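Local coordinates for protein methyltransferase (Streptococcus mutans, PDB 2B78) that probably transfers methyl groups from S-adenosylmethionine, perhaps to RNA, through a Rossmann-like methyltransferase domain joined to an N-terminal PUA-like domain, at residues L31-V36 against T48-K53. Numbering follows the deposited sequence.
Sequences LDNQVV and TAYLSK
In the PUA-like domain, residues 31-36 and 48-53 meet in the antiparallel beta hairpin of strands 34-39 and 45-54, with a G1 beta bulge at its open end where Asn33 and Gln34 both face Leu51. Val36 and Ala49 form a hydrogen-bonded pair: Val36 N reaches Ala49 O at 2.7 Å (168° at the hydrogen), and Ala49 N returns to Val36 O at 3.0 Å. Leu51 N adds a nearly straight bond to Gln34 O at 2.9 Å. Between them Val35 and Tyr50 are a non-hydrogen-bonded pair, on the face covered by helix 126-130, where Phe127 stacks on the Tyr50 ring. On the other face Leu51 CD1 presses against Leu31 CB (3.5 Å, tight) and meets Val36 CG1 at 4.0 Å, the Val36 and Leu51 side chains crossing at about a right angle; Ile2 of strand 2-5 touches both Leu31 and Val36. Asp32, its CG anti to the backbone N (chi1 -163°), swings its carboxylate back toward the second strand. There one water donates to Asp32 OD2 and Asn33 OD1 and accepts from Lys53 N (3.0 Å), while Asn33 ND2 bonds Ser126 and Gln130. Lys53 NZ stays 4.1 Å from Asp32 OD2, beyond a salt bridge, so its charge probably steadies the carboxylate only modestly; backbone bonds and leucine-valine packing hold the paired strands, and water bridges the polar end.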
loop_
_atom_site.group_PDB
_atom_site.type_symbol
_atom_site.label_atom_id
_atom_site.label_comp_id
_atom_site.label_asym_id
_atom_site.label_seq_id
_atom_site.Cartn_x
_atom_site.Cartn_y
_atom_site.Cartn_z
ATOM N N LEU A 31 9.149 -4.259 28.324
ATOM C CA LEU A 31 7.708 -4.479 28.284
ATOM C C LEU A 31 7.235 -4.782 26.866
ATOM O O LEU A 31 7.920 -4.458 25.890
ATOM C CB LEU A 31 6.985 -3.227 28.797
ATOM C CG LEU A 31 7.662 -2.408 29.899
ATOM C CD1 LEU A 31 6.882 -1.126 30.151
ATOM C CD2 LEU A 31 7.764 -3.229 31.166
ATOM N N ASP A 32 6.061 -5.406 26.758
ATOM C CA ASP A 32 5.474 -5.725 25.458
ATOM C C ASP A 32 4.027 -6.220 25.578
ATOM O O ASP A 32 3.611 -6.715 26.624
ATOM C CB ASP A 32 6.326 -6.764 24.718
ATOM C CG ASP A 32 6.005 -6.819 23.232
ATOM O OD1 ASP A 32 5.450 -5.823 22.710
ATOM O OD2 ASP A 32 6.316 -7.841 22.578
ATOM N N ASN A 33 3.271 -6.055 24.495
ATOM C CA ASN A 33 1.869 -6.460 24.420
ATOM C C ASN A 33 1.019 -6.102 25.626
ATOM O O ASN A 33 0.576 -6.970 26.374
ATOM C CB ASN A 33 1.762 -7.956 24.138
ATOM C CG ASN A 33 1.647 -8.257 22.656
ATOM O OD1 ASN A 33 2.537 -7.924 21.867
ATOM N ND2 ASN A 33 0.545 -8.886 22.267
ATOM N N GLN A 34 0.780 -4.810 25.802
ATOM C CA GLN A 34 -0.030 -4.333 26.910
ATOM C C GLN A 34 -0.203 -2.835 26.762
ATOM O O GLN A 34 0.559 -2.183 26.041
ATOM C CB GLN A 34 0.648 -4.648 28.249
ATOM C CG GLN A 34 2.047 -4.058 28.406
ATOM C CD GLN A 34 2.714 -4.451 29.717
ATOM O OE1 GLN A 34 2.271 -4.062 30.802
ATOM N NE2 GLN A 34 3.783 -5.232 29.622
ATOM N N VAL A 35 -1.220 -2.300 27.423
ATOM C CA VAL A 35 -1.474 -0.868 27.395
ATOM C C VAL A 35 -0.567 -0.257 28.457
ATOM O O VAL A 35 -0.371 -0.848 29.522
ATOM C CB VAL A 35 -2.948 -0.559 27.737
ATOM C CG1 VAL A 35 -3.170 0.944 27.799
ATOM C CG2 VAL A 35 -3.863 -1.182 26.690
ATOM N N VAL A 36 0.015 0.900 28.164
ATOM C CA VAL A 36 0.884 1.560 29.128
ATOM C C VAL A 36 0.561 3.039 29.137
ATOM O O VAL A 36 -0.209 3.519 28.301
ATOM C CB VAL A 36 2.387 1.383 28.778
ATOM C CG1 VAL A 36 2.742 -0.105 28.719
ATOM C CG2 VAL A 36 2.707 2.065 27.444
ATOM N N THR A 48 -1.807 7.711 26.637
ATOM C CA THR A 48 -2.083 6.283 26.739
ATOM C C THR A 48 -1.549 5.640 25.471
ATOM O O THR A 48 -1.703 6.198 24.389
ATOM C CB THR A 48 -3.608 6.033 26.846
ATOM O OG1 THR A 48 -4.112 6.677 28.024
ATOM C CG2 THR A 48 -3.915 4.536 26.917
ATOM N N ALA A 49 -0.914 4.479 25.595
ATOM C CA ALA A 49 -0.366 3.799 24.428
ATOM C C ALA A 49 -0.380 2.291 24.614
ATOM O O ALA A 49 -0.682 1.797 25.698
ATOM C CB ALA A 49 1.066 4.274 24.184
ATOM N N TYR A 50 -0.066 1.557 23.550
ATOM C CA TYR A 50 0.004 0.109 23.659
ATOM C C TYR A 50 1.306 -0.358 23.028
ATOM O O TYR A 50 1.797 0.235 22.063
ATOM C CB TYR A 50 -1.223 -0.576 23.017
ATOM C CG TYR A 50 -1.234 -0.742 21.505
ATOM C CD1 TYR A 50 -0.394 -1.656 20.870
ATOM C CD2 TYR A 50 -2.132 -0.020 20.716
ATOM C CE1 TYR A 50 -0.449 -1.851 19.483
ATOM C CE2 TYR A 50 -2.199 -0.210 19.326
ATOM C CZ TYR A 50 -1.358 -1.126 18.720
ATOM O OH TYR A 50 -1.428 -1.334 17.360
ATOM N N LEU A 51 1.879 -1.409 23.602
ATOM C CA LEU A 51 3.126 -1.956 23.106
ATOM C C LEU A 51 2.896 -3.264 22.371
ATOM O O LEU A 51 2.104 -4.095 22.798
ATOM C CB LEU A 51 4.103 -2.203 24.260
ATOM C CG LEU A 51 4.508 -1.011 25.127
ATOM C CD1 LEU A 51 5.482 -1.476 26.201
ATOM C CD2 LEU A 51 5.143 0.065 24.258
ATOM N N SER A 52 3.600 -3.426 21.259
ATOM C CA SER A 52 3.539 -4.637 20.460
ATOM C C SER A 52 4.522 -4.429 19.329
ATOM O O SER A 52 4.590 -3.347 18.746
ATOM C CB SER A 52 2.129 -4.872 19.910
ATOM O OG SER A 52 2.036 -6.159 19.314
ATOM N N LYS A 53 5.299 -5.459 19.026
ATOM C CA LYS A 53 6.284 -5.345 17.968
ATOM C C LYS A 53 5.644 -5.285 16.592
ATOM O O LYS A 53 4.788 -6.106 16.248
ATOM C CB LYS A 53 7.275 -6.510 18.054
ATOM C CG LYS A 53 8.415 -6.242 19.035
ATOM C CD LYS A 53 9.272 -7.478 19.289
ATOM C CE LYS A 53 8.672 -8.362 20.379
ATOM N NZ LYS A 53 9.562 -9.516 20.715
HETATM O O HOH W 1 4.871 -8.152 20.172
#